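PDB 6QVF: prepilin-like protein from Thermus thermophilus, which is a type IV pilin-like protein associated with natural competence, which probably takes part in binding DNA at the tip of a pilus during uptake. Local coordinates for residues 32-43 and 51-61. Residues are numbered along the deposited sequence; the frame is centred on the assembly and turned at random.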
# COMPACT_ATOMS: atom_id res chain seq x y z
N SER B 32 -17.40 12.66 -6.14
CA SER B 32 -18.17 13.77 -5.61
C SER B 32 -19.45 13.88 -6.42
O SER B 32 -19.51 13.36 -7.57
CB SER B 32 -17.41 15.04 -5.60
OG SER B 32 -17.10 15.52 -6.89
N GLU B 33 -20.44 14.57 -5.84
CA GLU B 33 -21.74 14.79 -6.47
C GLU B 33 -22.26 16.15 -6.04
O GLU B 33 -21.96 16.63 -4.92
CB GLU B 33 -22.61 13.60 -6.03
CG GLU B 33 -24.08 13.66 -6.24
CD GLU B 33 -24.79 12.48 -5.62
OE1 GLU B 33 -24.15 11.41 -5.44
OE2 GLU B 33 -25.98 12.61 -5.30
N ILE B 34 -23.04 16.78 -6.91
CA ILE B 34 -23.68 18.03 -6.60
C ILE B 34 -25.03 17.73 -5.94
O ILE B 34 -25.81 16.90 -6.42
CB ILE B 34 -23.87 18.87 -7.87
CG1 ILE B 34 -22.55 19.13 -8.58
CG2 ILE B 34 -24.57 20.17 -7.53
CD1 ILE B 34 -21.47 19.70 -7.70
N VAL B 35 -25.31 18.42 -4.83
CA VAL B 35 -26.52 18.21 -4.07
C VAL B 35 -27.09 19.58 -3.70
O VAL B 35 -26.38 20.57 -3.62
CB VAL B 35 -26.28 17.35 -2.82
CG1 VAL B 35 -25.67 15.99 -3.17
CG2 VAL B 35 -25.42 18.07 -1.78
N PRO B 36 -28.40 19.65 -3.42
CA PRO B 36 -29.02 20.90 -3.00
C PRO B 36 -28.66 21.25 -1.55
O PRO B 36 -28.16 20.38 -0.81
CB PRO B 36 -30.52 20.66 -3.17
CG PRO B 36 -30.69 19.18 -3.19
CD PRO B 36 -29.37 18.57 -3.63
N ALA B 37 -28.90 22.51 -1.17
CA ALA B 37 -28.56 23.03 0.17
C ALA B 37 -29.27 22.26 1.28
O ALA B 37 -28.78 22.26 2.41
CB ALA B 37 -28.89 24.50 0.25
N LEU B 38 -30.39 21.59 0.97
CA LEU B 38 -31.13 20.84 1.98
C LEU B 38 -30.58 19.41 2.14
O LEU B 38 -31.05 18.69 3.01
CB LEU B 38 -32.62 20.83 1.63
CG LEU B 38 -33.34 22.16 1.84
CD1 LEU B 38 -34.75 22.14 1.29
CD2 LEU B 38 -33.37 22.53 3.31
N SER B 39 -29.61 18.99 1.31
CA SER B 39 -29.07 17.63 1.40
C SER B 39 -28.34 17.42 2.71
O SER B 39 -27.52 18.26 3.14
CB SER B 39 -28.14 17.29 0.26
OG SER B 39 -27.55 16.00 0.47
N PRO B 40 -28.59 16.28 3.39
CA PRO B 40 -27.84 15.92 4.59
C PRO B 40 -26.38 15.60 4.28
O PRO B 40 -25.57 15.55 5.23
CB PRO B 40 -28.55 14.67 5.12
CG PRO B 40 -29.18 14.06 3.87
CD PRO B 40 -29.56 15.24 3.01
N TYR B 41 -26.05 15.44 2.98
CA TYR B 41 -24.69 15.03 2.59
C TYR B 41 -23.86 16.19 2.04
O TYR B 41 -22.76 15.99 1.53
CB TYR B 41 -24.77 13.88 1.58
CG TYR B 41 -25.70 12.78 1.97
CD1 TYR B 41 -25.61 12.16 3.21
CD2 TYR B 41 -26.64 12.30 1.09
CE1 TYR B 41 -26.44 11.13 3.58
CE2 TYR B 41 -27.48 11.25 1.44
CZ TYR B 41 -27.40 10.69 2.69
OH TYR B 41 -28.22 9.68 3.07
N LYS B 42 -24.38 17.41 2.15
CA LYS B 42 -23.65 18.56 1.67
C LYS B 42 -22.34 18.74 2.44
O LYS B 42 -22.29 18.53 3.65
CB LYS B 42 -24.51 19.83 1.75
CG LYS B 42 -24.71 20.40 3.14
CD LYS B 42 -25.77 21.48 3.18
CE LYS B 42 -25.72 22.34 4.43
NZ LYS B 42 -25.87 21.54 5.66
N ASP B 43 -21.26 19.10 1.71
CA ASP B 43 -19.95 19.34 2.32
C ASP B 43 -19.47 20.78 2.10
O ASP B 43 -19.01 21.42 3.02
CB ASP B 43 -18.95 18.29 1.84
CG ASP B 43 -19.26 16.92 2.41
OD1 ASP B 43 -19.47 16.83 3.65
OD2 ASP B 43 -19.32 15.94 1.63
N PRO B 51 -24.60 30.12 0.13
CA PRO B 51 -24.94 28.84 0.75
C PRO B 51 -26.36 28.33 0.43
O PRO B 51 -26.67 27.17 0.72
CB PRO B 51 -24.77 29.14 2.25
CG PRO B 51 -24.97 30.63 2.36
CD PRO B 51 -24.33 31.19 1.10
N SER B 52 -27.22 29.17 -0.16
CA SER B 52 -28.61 28.73 -0.49
C SER B 52 -28.60 27.94 -1.81
O SER B 52 -29.54 27.21 -2.11
CB SER B 52 -29.57 29.90 -0.53
OG SER B 52 -29.32 30.72 -1.66
N GLY B 53 -27.53 28.14 -2.60
CA GLY B 53 -27.31 27.43 -3.87
C GLY B 53 -26.91 25.98 -3.66
O GLY B 53 -26.98 25.45 -2.56
N ASN B 54 -26.49 25.31 -4.73
CA ASN B 54 -26.07 23.90 -4.65
C ASN B 54 -24.72 23.75 -3.94
O ASN B 54 -23.92 24.68 -3.81
CB ASN B 54 -26.08 23.24 -6.03
CG ASN B 54 -27.48 23.07 -6.57
OD1 ASN B 54 -28.40 22.68 -5.83
ND2 ASN B 54 -27.67 23.34 -7.84
N TRP B 55 -24.47 22.51 -3.50
CA TRP B 55 -23.30 22.17 -2.74
C TRP B 55 -22.63 20.97 -3.41
O TRP B 55 -23.26 20.19 -4.09
CB TRP B 55 -23.68 21.78 -1.30
CG TRP B 55 -24.11 22.92 -0.43
CD1 TRP B 55 -25.11 23.82 -0.68
CD2 TRP B 55 -23.50 23.34 0.81
NE1 TRP B 55 -25.17 24.75 0.33
CE2 TRP B 55 -24.20 24.48 1.25
CE3 TRP B 55 -22.47 22.83 1.61
CZ2 TRP B 55 -23.87 25.14 2.44
CZ3 TRP B 55 -22.13 23.50 2.76
CH2 TRP B 55 -22.85 24.62 3.19
N ARG B 56 -21.34 20.82 -3.14
CA ARG B 56 -20.65 19.58 -3.47
C ARG B 56 -20.65 18.67 -2.23
O ARG B 56 -20.52 19.15 -1.11
CB ARG B 56 -19.24 19.91 -3.96
CG ARG B 56 -18.48 18.70 -4.50
CD ARG B 56 -17.24 19.16 -5.24
NE ARG B 56 -17.62 19.73 -6.53
CZ ARG B 56 -17.48 20.99 -6.93
NH1 ARG B 56 -17.15 21.96 -6.09
NH2 ARG B 56 -17.72 21.27 -8.19
N SER B 57 -20.80 17.36 -2.49
CA SER B 57 -20.78 16.30 -1.52
C SER B 57 -19.66 15.34 -1.91
O SER B 57 -19.61 14.86 -3.06
CB SER B 57 -22.10 15.59 -1.49
OG SER B 57 -22.14 14.53 -0.53
N PHE B 58 -18.78 15.06 -0.94
CA PHE B 58 -17.65 14.15 -1.18
C PHE B 58 -17.90 12.79 -0.52
O PHE B 58 -18.07 12.72 0.68
CB PHE B 58 -16.35 14.73 -0.63
CG PHE B 58 -15.95 16.04 -1.24
CD1 PHE B 58 -15.36 16.07 -2.48
CD2 PHE B 58 -16.19 17.25 -0.61
CE1 PHE B 58 -14.97 17.25 -3.06
CE2 PHE B 58 -15.82 18.44 -1.21
CZ PHE B 58 -15.21 18.44 -2.44
N TYR B 59 -17.87 11.74 -1.33
CA TYR B 59 -18.00 10.40 -0.80
C TYR B 59 -16.84 10.07 0.15
O TYR B 59 -16.95 9.14 0.94
CB TYR B 59 -18.11 9.36 -1.92
CG TYR B 59 -19.48 9.25 -2.53
CD1 TYR B 59 -20.02 10.31 -3.25
CD2 TYR B 59 -20.29 8.17 -2.29
CE1 TYR B 59 -21.29 10.22 -3.81
CE2 TYR B 59 -21.55 8.05 -2.86
CZ TYR B 59 -22.07 9.11 -3.59
OH TYR B 59 -23.33 9.03 -4.13
N PHE B 60 -15.72 10.78 0.00
CA PHE B 60 -14.59 10.60 0.92
C PHE B 60 -15.10 10.59 2.37
O PHE B 60 -14.67 9.78 3.21
CB PHE B 60 -13.54 11.69 0.69
CG PHE B 60 -12.36 11.57 1.60
CD1 PHE B 60 -12.42 12.06 2.90
CD2 PHE B 60 -11.23 10.90 1.17
CE1 PHE B 60 -11.34 11.88 3.76
CE2 PHE B 60 -10.13 10.78 2.03
CZ PHE B 60 -10.20 11.26 3.30
N VAL B 61 -15.97 11.55 2.68
CA VAL B 61 -16.49 11.68 4.05
C VAL B 61 -17.26 10.42 4.46
O VAL B 61 -17.08 9.91 5.58
CB VAL B 61 -17.38 12.93 4.17
CG1 VAL B 61 -17.99 13.08 5.56
CG2 VAL B 61 -16.62 14.18 3.77
O HOH W 1 -18.80 17.36 -7.99
O HOH W 2 -30.08 24.42 -2.92
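Strands 32-35 and 55-58 run antiparallel at 145°, their axes 4.6 Å apart at closest, with Glu33 paired to Ser57 and Val35 to Trp55 through two backbone hydrogen bonds each. After strand 32-35, two successive type I turns, Pro36 to Ser39 and Ser39 to Lys42, fold the chain back over Trp55. There Lys42 lays its aliphatic chain across one face of the indole, CD 3.8 Å from the centroid of the six-membered ring; CG, set between the backbone N and carbonyl carbon (chi1 75°), starts the chain over that face. Ala37 CA lies 3.6 Å from Trp55 CD1, while Trp55 NE1 donates in the ring plane to Pro51 O at 2.9 Å, fixing the ring's rotation. With the indole of Trp55 cut back to an alanine, Pro51 O would probably lose its donor and the methylenes of Lys42 the surface they lie on. Farther along, Ser57 OG reaches Tyr41 O at 2.6 Å, approaching from above the carbonyl plane, and also bonds Arg86. Asp43 sits along the edge of strand 55-58 turned away from 32-35: its N donates to Arg56 O, and OD2 receives Phe58 N at 2.8 Å on its anti lone pair, while OD1 forms a salt bridge with Arg78. Glu33, extended with CG anti to the backbone N (chi1 167°), accepts the Tyr59 hydroxyl on OE1. On the face carrying Ser32 and Arg56, a water joins Ser32 OG to Arg56 NE. The arrangement illustrates how a small three-stranded antiparallel sheet, with 55-58 central between 32-35 and 44-45, can be built directly after the long N-terminal helix characteristic of type IV pilins.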